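DNA polymerase III, gamma subunit-related protein (Thermotoga maritima, PDB 2GNO) is related to the gamma subunit of the DNA polymerase III clamp loader and may bind DNA. Local coordinates at residues Lys194-Val199 against Asn234-Lys239; Leu208-Leu213 against Phe242-Arg247. One frame throughout, in Å; residues are numbered along the deposited sequence.

Overall arrangement
Contacts 1 and 2 sit about 9 Å apart, centre to centre, in the all-helical C-terminal part of the chain, and their segments alternate along the sequence. Both are largely buried, contact 2 nearer the centre of the chain and contact 1 farther out, with the exposed Thr235 at its edge. Contact 1 joins two turns that follow short or ending helices and is packed mainly by methyl groups; contact 2 joins two regular helices and adds a thiol lying over a guanidinium. Helix 239-254, through Leu244, backs both: Val199 CG2 is 3.8 Å from Leu244 CD1. Val199 O also comes close to Arg247 NH1, at 2.8 Å, and to Cys210 SG, at 3.2 Å.

Contact 1 of 2, residues Lys194-Val199 against Asn234-Lys239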
loop_
_atom_site.group_PDB
_atom_site.type_symbol
_atom_site.label_atom_id
_atom_site.label_comp_id
_atom_site.label_asym_id
_atom_site.label_seq_id
_atom_site.Cartn_x
_atom_site.Cartn_y
_atom_site.Cartn_z
ATOM N N LYS A 194 11.851 21.342 0.834
ATOM C CA LYS A 194 11.992 20.305 -0.192
ATOM C C LYS A 194 11.623 18.920 0.320
ATOM O O LYS A 194 11.057 18.123 -0.428
ATOM C CB LYS A 194 13.423 20.290 -0.751
ATOM C CG LYS A 194 13.807 21.580 -1.460
ATOM C CD LYS A 194 15.207 21.523 -2.043
ATOM N N LEU A 195 11.968 18.634 1.580
ATOM C CA LEU A 195 11.657 17.357 2.193
ATOM C C LEU A 195 10.149 17.145 2.279
ATOM O O LEU A 195 9.675 16.032 2.060
ATOM C CB LEU A 195 12.258 17.283 3.603
ATOM C CG LEU A 195 12.040 16.006 4.432
ATOM C CD1 LEU A 195 12.686 14.821 3.722
ATOM C CD2 LEU A 195 12.594 16.156 5.857
ATOM N N LEU A 196 9.402 18.205 2.603
ATOM C CA LEU A 196 7.934 18.117 2.707
ATOM C C LEU A 196 7.212 17.776 1.408
ATOM O O LEU A 196 6.071 17.325 1.441
ATOM C CB LEU A 196 7.357 19.389 3.320
ATOM C CG LEU A 196 7.751 19.630 4.774
ATOM C CD1 LEU A 196 7.226 20.982 5.231
ATOM C CD2 LEU A 196 7.253 18.504 5.679
ATOM N N LYS A 197 7.889 17.982 0.276
ATOM C CA LYS A 197 7.372 17.636 -1.026
ATOM C C LYS A 197 7.483 16.116 -1.261
ATOM O O LYS A 197 6.924 15.620 -2.232
ATOM C CB LYS A 197 8.116 18.430 -2.115
ATOM C CG LYS A 197 7.971 19.960 -1.972
ATOM C CD LYS A 197 8.805 20.728 -2.992
ATOM C CE LYS A 197 8.746 22.235 -2.745
ATOM N NZ LYS A 197 7.360 22.781 -2.854
ATOM N N LYS A 198 8.187 15.380 -0.386
ATOM C CA LYS A 198 8.348 13.932 -0.498
ATOM C C LYS A 198 7.641 13.109 0.578
ATOM O O LYS A 198 7.428 11.934 0.371
ATOM C CB LYS A 198 9.832 13.572 -0.465
ATOM C CG LYS A 198 10.692 14.184 -1.589
ATOM C CD LYS A 198 12.143 13.777 -1.391
ATOM C CE LYS A 198 13.070 14.325 -2.455
ATOM N NZ LYS A 198 12.783 13.743 -3.788
ATOM N N VAL A 199 7.257 13.706 1.711
ATOM C CA VAL A 199 6.623 12.932 2.796
ATOM C C VAL A 199 5.312 12.234 2.398
ATOM O O VAL A 199 4.951 11.243 3.030
ATOM C CB VAL A 199 6.464 13.747 4.117
ATOM C CG1 VAL A 199 7.814 14.301 4.551
ATOM C CG2 VAL A 199 5.454 14.879 3.968
ATOM N N ASN A 234 1.921 24.648 8.259
ATOM C CA ASN A 234 1.563 25.713 7.311
ATOM C C ASN A 234 1.671 25.223 5.850
ATOM O O ASN A 234 1.041 25.794 4.968
ATOM C CB ASN A 234 2.417 26.979 7.509
ATOM C CG ASN A 234 2.065 27.755 8.791
ATOM O OD1 ASN A 234 1.049 27.502 9.451
ATOM N ND2 ASN A 234 2.916 28.722 9.133
ATOM N N THR A 235 2.468 24.180 5.610
ATOM C CA THR A 235 2.665 23.588 4.279
ATOM C C THR A 235 1.731 22.401 4.017
ATOM O O THR A 235 1.195 22.267 2.924
ATOM C CB THR A 235 4.131 23.112 4.128
ATOM O OG1 THR A 235 5.013 24.234 4.283
ATOM C CG2 THR A 235 4.379 22.456 2.784
ATOM N N ILE A 236 1.532 21.551 5.020
ATOM C CA ILE A 236 0.692 20.366 4.883
ATOM C C ILE A 236 -0.591 20.522 5.715
ATOM O O ILE A 236 -0.553 20.444 6.940
ATOM C CB ILE A 236 1.510 19.123 5.262
ATOM C CG1 ILE A 236 2.686 18.983 4.253
ATOM C CG2 ILE A 236 0.593 17.894 5.303
ATOM C CD1 ILE A 236 3.596 17.846 4.478
ATOM N N THR A 237 -1.722 20.701 5.020
ATOM C CA THR A 237 -3.036 20.934 5.639
ATOM C C THR A 237 -4.138 20.018 5.086
ATOM O O THR A 237 -3.943 19.350 4.073
ATOM C CB THR A 237 -3.469 22.363 5.295
ATOM O OG1 THR A 237 -3.546 22.469 3.871
ATOM C CG2 THR A 237 -2.456 23.403 5.808
ATOM N N GLY A 238 -5.297 20.024 5.747
ATOM C CA GLY A 238 -6.470 19.231 5.340
ATOM C C GLY A 238 -6.219 17.748 5.159
ATOM O O GLY A 238 -5.605 17.116 6.035
ATOM N N LYS A 239 -6.659 17.204 4.015
ATOM C CA LYS A 239 -6.471 15.775 3.692
ATOM C C LYS A 239 -5.002 15.336 3.722
ATOM O O LYS A 239 -4.710 14.206 4.128
ATOM C CB LYS A 239 -7.099 15.419 2.342
#
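Leu196 and Ile236 set their first side-chain bonds alike: CG of Leu196 and CG1 of Ile236 each lie beside the backbone N and anti to the carbonyl carbon (chi1 -66° for Leu196, -63° for Ile236). Ile236 then runs on extended through chi2 of 179°, which carries its terminal CD1 methyl out from the turn to meet two partners. Val199 CG2, 3.5 Å from Ile236 CD1, is the nearer of them; Leu196 CD2 touches the same methyl at 3.9 Å. One methyl thus bridges two residues that lie three positions apart on the facing turn.

The other branch of Leu196 has a different job. Its CD1 methyl rests against Thr235, 3.9 Å from CB, with CG2 and OG1 of the threonine both at 4.0 Å, so the leucine fork is divided between the threonine and the isoleucine. The hydroxyl has its polar partner in the carbonyl oxygen of Gln231, one turn back in its own helix, to which Thr235 OG1 is hydrogen-bonded. The joint is van der Waals packing, with the Thr235 hydroxyl oxygen alone adding a polar atom to the aliphatic surface.

Beyond this pair of turns, Leu195 and Lys198 pack on helices 203-219 and 166-189, and Lys198 is fixed there by a salt bridge to Glu205. Val199 and Ile236 both also pack on Leu244, so the residue just after helix 225-235 and the turn following helix 192-195 meet over that one leucine of helix 239-254.

Contact 2 of 2, residues Leu208-Leu213 against Phe242-Arg247; sequences LACREL and FLLIQR
Helices 208-213 and 242-247 cross almost at right angles, at -82°, with their axes 11.4 Å apart at closest approach and the alpha carbons of Cys210 and Arg247 the nearest across the gap. The thiol of Cys210 is anti to the carbonyl carbon (chi1 -76°), and SG comes to lie over one face of the Arg247 guanidinium, 3.7 Å above the plane and displaced toward the rim. The nearest atom of that group is Arg247 NE, 3.8 Å from Cys210 SG, with Arg247 CZ and NH2 only slightly farther off. The sulfur therefore meets the flat cation from above. Arg247 leaves its helix extended through chi2 and bends at chi3 (68°), which turns one face of the guanidinium to the sulfur.

Leu244, about one turn earlier on the same helix as Arg247, makes the remaining contacts. Its CD1 methyl lies 4.1 Å from Cys210 SG, while its CD2 methyl approaches Leu213 CD2 more loosely, at 4.4 Å. The cysteine is also packed on Leu248 and Ile251 farther along helix 239-254, so its side chain beds into a largely aliphatic surface.

Arg247 NH1 is hydrogen-bonded to the carbonyl oxygen of Ser201 in the loop before helix 203-219. NH2 makes a close polar pair, of unsettled nature, with an unidentified bound molecule that probably came from the crystallisation liquor. The chemistry is thus mixed: leucine methyls and a polarisable sulfur make the apolar joint, while the charged group lends its face to the thiol and uses NH1 to tie the preceding loop to helix 239-254.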
loop_
_atom_site.group_PDB
_atom_site.type_symbol
_atom_site.label_atom_id
_atom_site.label_comp_id
_atom_site.label_asym_id
_atom_site.label_seq_id
_atom_site.Cartn_x
_atom_site.Cartn_y
_atom_site.Cartn_z
ATOM N N LEU A 208 11.149 6.942 3.705
ATOM C CA LEU A 208 12.406 7.522 4.134
ATOM C C LEU A 208 12.248 8.995 4.448
ATOM O O LEU A 208 12.847 9.480 5.410
ATOM C CB LEU A 208 13.537 7.255 3.109
ATOM C CG LEU A 208 13.870 5.766 2.880
ATOM C CD1 LEU A 208 15.007 5.566 1.875
ATOM C CD2 LEU A 208 14.217 5.064 4.180
ATOM N N ALA A 209 11.433 9.714 3.683
ATOM C CA ALA A 209 11.196 11.138 3.973
ATOM C C ALA A 209 10.426 11.265 5.290
ATOM O O ALA A 209 10.705 12.173 6.078
ATOM C CB ALA A 209 10.445 11.801 2.845
ATOM N N CYS A 210 9.445 10.388 5.514
ATOM C CA CYS A 210 8.699 10.386 6.790
ATOM C C CYS A 210 9.643 10.091 7.960
ATOM O O CYS A 210 9.558 10.762 8.971
ATOM C CB CYS A 210 7.502 9.458 6.776
ATOM S SG CYS A 210 6.156 10.196 5.838
ATOM N N ARG A 211 10.502 9.082 7.815
ATOM C CA ARG A 211 11.485 8.739 8.847
ATOM C C ARG A 211 12.372 9.942 9.164
ATOM O O ARG A 211 12.609 10.256 10.332
ATOM C CB ARG A 211 12.356 7.544 8.438
ATOM C CG ARG A 211 11.671 6.195 8.573
ATOM C CD ARG A 211 12.581 5.005 8.255
ATOM N NE ARG A 211 13.824 4.963 9.051
ATOM C CZ ARG A 211 15.024 5.453 8.691
ATOM N NH1 ARG A 211 15.235 6.076 7.532
ATOM N NH2 ARG A 211 16.048 5.330 9.513
ATOM N N GLU A 212 12.846 10.612 8.117
ATOM C CA GLU A 212 13.677 11.793 8.259
ATOM C C GLU A 212 12.962 12.960 8.930
ATOM O O GLU A 212 13.560 13.645 9.758
ATOM C CB GLU A 212 14.201 12.220 6.891
ATOM C CG GLU A 212 15.053 13.478 6.856
ATOM C CD GLU A 212 16.267 13.397 7.727
ATOM O OE1 GLU A 212 16.862 12.308 7.882
ATOM O OE2 GLU A 212 16.661 14.461 8.220
ATOM N N LEU A 213 11.706 13.205 8.576
ATOM C CA LEU A 213 10.970 14.292 9.201
ATOM C C LEU A 213 10.789 13.995 10.709
ATOM O O LEU A 213 10.880 14.910 11.528
ATOM C CB LEU A 213 9.608 14.494 8.538
ATOM C CG LEU A 213 8.808 15.700 9.065
ATOM C CD1 LEU A 213 9.536 17.008 8.808
ATOM C CD2 LEU A 213 7.407 15.754 8.540
ATOM N N PHE A 242 -4.072 14.928 7.331
ATOM C CA PHE A 242 -4.648 13.670 7.824
ATOM C C PHE A 242 -3.785 12.480 7.354
ATOM O O PHE A 242 -3.440 11.596 8.161
ATOM C CB PHE A 242 -6.124 13.520 7.407
ATOM C CG PHE A 242 -6.761 12.236 7.881
ATOM C CD1 PHE A 242 -7.150 12.088 9.207
ATOM C CD2 PHE A 242 -6.980 11.184 7.006
ATOM C CE1 PHE A 242 -7.712 10.905 9.661
ATOM C CE2 PHE A 242 -7.560 10.000 7.447
ATOM C CZ PHE A 242 -7.930 9.862 8.776
ATOM N N LEU A 243 -3.398 12.490 6.074
ATOM C CA LEU A 243 -2.544 11.453 5.489
ATOM C C LEU A 243 -1.187 11.389 6.184
ATOM O O LEU A 243 -0.709 10.305 6.461
ATOM C CB LEU A 243 -2.312 11.686 3.978
ATOM C CG LEU A 243 -1.360 10.744 3.208
ATOM C CD1 LEU A 243 -1.677 9.251 3.383
ATOM C CD2 LEU A 243 -1.356 11.118 1.724
ATOM N N LEU A 244 -0.565 12.544 6.435
ATOM C CA LEU A 244 0.731 12.580 7.122
ATOM C C LEU A 244 0.557 12.035 8.539
ATOM O O LEU A 244 1.379 11.259 8.993
ATOM C CB LEU A 244 1.310 13.993 7.124
ATOM C CG LEU A 244 2.720 14.234 7.682
ATOM C CD1 LEU A 244 3.799 13.393 7.010
ATOM C CD2 LEU A 244 3.065 15.695 7.577
ATOM N N ILE A 245 -0.510 12.428 9.225
ATOM C CA ILE A 245 -0.787 11.916 10.586
ATOM C C ILE A 245 -0.826 10.398 10.595
ATOM O O ILE A 245 -0.156 9.770 11.403
ATOM C CB ILE A 245 -2.100 12.487 11.159
ATOM C CG1 ILE A 245 -1.888 13.954 11.526
ATOM C CG2 ILE A 245 -2.560 11.704 12.430
ATOM C CD1 ILE A 245 -3.155 14.692 11.855
ATOM N N GLN A 246 -1.596 9.832 9.678
ATOM C CA GLN A 246 -1.716 8.375 9.559
ATOM C C GLN A 246 -0.364 7.711 9.326
ATOM O O GLN A 246 -0.001 6.786 10.037
ATOM C CB GLN A 246 -2.720 7.995 8.450
ATOM C CG GLN A 246 -4.164 8.398 8.740
ATOM C CD GLN A 246 -4.729 7.716 9.976
ATOM O OE1 GLN A 246 -4.229 6.677 10.404
ATOM N NE2 GLN A 246 -5.784 8.291 10.544
ATOM N N ARG A 247 0.396 8.225 8.374
ATOM C CA ARG A 247 1.704 7.657 8.080
ATOM C C ARG A 247 2.672 7.764 9.225
ATOM O O ARG A 247 3.359 6.799 9.517
ATOM C CB ARG A 247 2.342 8.319 6.883
ATOM C CG ARG A 247 1.583 8.078 5.670
ATOM C CD ARG A 247 2.218 8.693 4.496
ATOM N NE ARG A 247 3.468 8.025 4.180
ATOM C CZ ARG A 247 4.115 8.163 3.032
ATOM N NH1 ARG A 247 3.641 8.921 2.052
ATOM N NH2 ARG A 247 5.227 7.487 2.852
#